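Local coordinates for UPF0230 protein TM1468 (Thermotoga maritima, PDB 1VPV) that binds long-chain fatty acids such as palmitate and may take part in lipid transport or fatty acid metabolism, at residues A[15-20]-A[139-144]. Residues are numbered along the deposited sequence; the frame is centred on the assembly and turned at random.
Sequences VKILVD and LPARVA
I17 meets A141 with both branches: CG2 stands anti to the backbone N and faces its methyl, while CG1 lies anti to the carbonyl carbon (chi1 -67°) and, with chi2 at 169°, carries CD1 in an extended chain to its carbonyl oxygen and on toward A144. This is strand-to-helix packing in the alpha/beta layers of the N-terminal part of the DegV fold. Strand 15-20 lies inside its sheet, paired in parallel with strands 35-43 and 97-102, and helix 138-149 lies against one face of it. The two segments run almost exactly antiparallel, at 178°, with their axes 9.8 Å apart.

On the helix side the contact is made by two alanines, A141 and A144, one turn apart, whose methyls turn to the strand. The I17 CG2 methyl meets A141 CB at 4.1 Å, in ordinary van der Waals contact. V19, two residues on and on the same face of the strand, reaches the same methyl more loosely, with CG1 4.4 Å from A141 CB, so A141 is shared by two branched side chains. No hydrogen bond links the segments, and all four touching residues are buried.

Other parts of the fold close in around the contact. I35 of strand 35-43 also touches A141, and V157 of helix 154-166 touches A144. R142 leaves the helix on the side away from the strand, and its NH1 forms a salt bridge with D270 OD2 on strand 267-275 of the second sheet, tying this layer to the other half of the molecule. The bound palmitate is well removed, about 13 Å from the V19 side chain. At the far end of I17, CD1 lies loosely against A144 CB, 4.4 Å away. The same CD1 comes closer to the helix backbone, meeting A141 O at 3.6 Å.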
loop_
_atom_site.group_PDB
_atom_site.type_symbol
_atom_site.label_atom_id
_atom_site.label_comp_id
_atom_site.label_asym_id
_atom_site.label_seq_id
_atom_site.Cartn_x
_atom_site.Cartn_y
_atom_site.Cartn_z
ATOM N N VAL A 15 -19.210 -10.755 2.603
ATOM C CA VAL A 15 -18.235 -10.218 1.650
ATOM C C VAL A 15 -16.780 -10.458 2.044
ATOM O O VAL A 15 -16.353 -10.053 3.114
ATOM C CB VAL A 15 -18.438 -8.695 1.479
ATOM C CG1 VAL A 15 -17.563 -8.163 0.358
ATOM C CG2 VAL A 15 -19.883 -8.383 1.180
ATOM N N LYS A 16 -16.015 -11.100 1.167
ATOM C CA LYS A 16 -14.555 -11.199 1.325
ATOM C C LYS A 16 -13.902 -9.961 0.757
ATOM O O LYS A 16 -14.319 -9.472 -0.298
ATOM C CB LYS A 16 -13.995 -12.381 0.544
ATOM C CG LYS A 16 -12.533 -12.670 0.863
ATOM C CD LYS A 16 -12.434 -13.521 2.140
ATOM C CE LYS A 16 -11.098 -13.370 2.804
ATOM N NZ LYS A 16 -11.090 -14.186 4.033
ATOM N N ILE A 17 -12.867 -9.469 1.430
ATOM C CA ILE A 17 -12.081 -8.378 0.891
ATOM C C ILE A 17 -10.697 -8.944 0.580
ATOM O O ILE A 17 -10.073 -9.590 1.410
ATOM C CB ILE A 17 -11.978 -7.207 1.872
ATOM C CG1 ILE A 17 -13.344 -6.564 2.057
ATOM C CG2 ILE A 17 -10.961 -6.167 1.382
ATOM C CD1 ILE A 17 -13.425 -5.538 3.212
ATOM N N LEU A 18 -10.233 -8.710 -0.635
ATOM C CA LEU A 18 -8.905 -9.132 -1.033
ATOM C C LEU A 18 -8.076 -7.904 -1.411
ATOM O O LEU A 18 -8.529 -7.058 -2.186
ATOM C CB LEU A 18 -9.016 -10.070 -2.228
ATOM C CG LEU A 18 -7.703 -10.599 -2.781
ATOM C CD1 LEU A 18 -7.071 -11.559 -1.816
ATOM C CD2 LEU A 18 -7.999 -11.276 -4.115
ATOM N N VAL A 19 -6.883 -7.777 -0.850
ATOM C CA VAL A 19 -5.897 -6.805 -1.399
ATOM C C VAL A 19 -4.731 -7.636 -1.934
ATOM O O VAL A 19 -4.630 -8.827 -1.667
ATOM C CB VAL A 19 -5.407 -5.775 -0.358
ATOM C CG1 VAL A 19 -6.606 -4.983 0.250
ATOM C CG2 VAL A 19 -4.595 -6.458 0.761
ATOM N N ASP A 20 -3.867 -7.007 -2.708
ATOM C CA ASP A 20 -2.658 -7.634 -3.170
ATOM C C ASP A 20 -1.516 -7.351 -2.196
ATOM O O ASP A 20 -1.650 -6.496 -1.315
ATOM C CB ASP A 20 -2.351 -7.187 -4.588
ATOM C CG ASP A 20 -1.974 -5.723 -4.679
ATOM O OD1 ASP A 20 -0.892 -5.331 -4.143
ATOM O OD2 ASP A 20 -2.757 -4.985 -5.323
ATOM N N LEU A 139 -6.459 1.355 3.981
ATOM C CA LEU A 139 -7.314 2.380 4.582
ATOM C C LEU A 139 -8.711 2.271 3.982
ATOM O O LEU A 139 -9.659 2.041 4.715
ATOM C CB LEU A 139 -6.709 3.808 4.461
ATOM C CG LEU A 139 -5.397 4.038 5.217
ATOM C CD1 LEU A 139 -4.736 5.323 4.846
ATOM C CD2 LEU A 139 -5.616 3.970 6.709
ATOM N N PRO A 140 -8.839 2.360 2.648
ATOM C CA PRO A 140 -10.161 2.081 2.034
ATOM C C PRO A 140 -10.745 0.675 2.259
ATOM O O PRO A 140 -11.961 0.511 2.177
ATOM C CB PRO A 140 -9.932 2.349 0.543
ATOM C CG PRO A 140 -8.468 2.367 0.346
ATOM C CD PRO A 140 -7.851 2.778 1.648
ATOM N N ALA A 141 -9.913 -0.315 2.552
ATOM C CA ALA A 141 -10.413 -1.660 2.877
ATOM C C ALA A 141 -11.073 -1.719 4.225
ATOM O O ALA A 141 -12.126 -2.355 4.378
ATOM C CB ALA A 141 -9.303 -2.672 2.835
ATOM N N ARG A 142 -10.421 -1.135 5.224
ATOM C CA ARG A 142 -11.019 -1.000 6.548
ATOM C C ARG A 142 -12.362 -0.308 6.453
ATOM O O ARG A 142 -13.349 -0.774 7.032
ATOM C CB ARG A 142 -10.142 -0.219 7.486
ATOM C CG ARG A 142 -10.791 0.020 8.856
ATOM C CD ARG A 142 -9.790 0.427 9.907
ATOM N NE ARG A 142 -9.098 1.650 9.494
ATOM C CZ ARG A 142 -8.133 2.242 10.198
ATOM N NH1 ARG A 142 -7.756 1.763 11.374
ATOM N NH2 ARG A 142 -7.555 3.340 9.729
ATOM N N VAL A 143 -12.386 0.797 5.727
ATOM C CA VAL A 143 -13.589 1.615 5.619
ATOM C C VAL A 143 -14.690 0.821 4.955
ATOM O O VAL A 143 -15.808 0.879 5.385
ATOM C CB VAL A 143 -13.326 2.925 4.821
ATOM C CG1 VAL A 143 -14.610 3.621 4.514
ATOM C CG2 VAL A 143 -12.392 3.871 5.627
ATOM N N ALA A 144 -14.362 0.070 3.907
ATOM C CA ALA A 144 -15.339 -0.790 3.278
ATOM C C ALA A 144 -15.893 -1.793 4.264
ATOM O O ALA A 144 -17.094 -2.117 4.234
ATOM C CB ALA A 144 -14.733 -1.519 2.120
#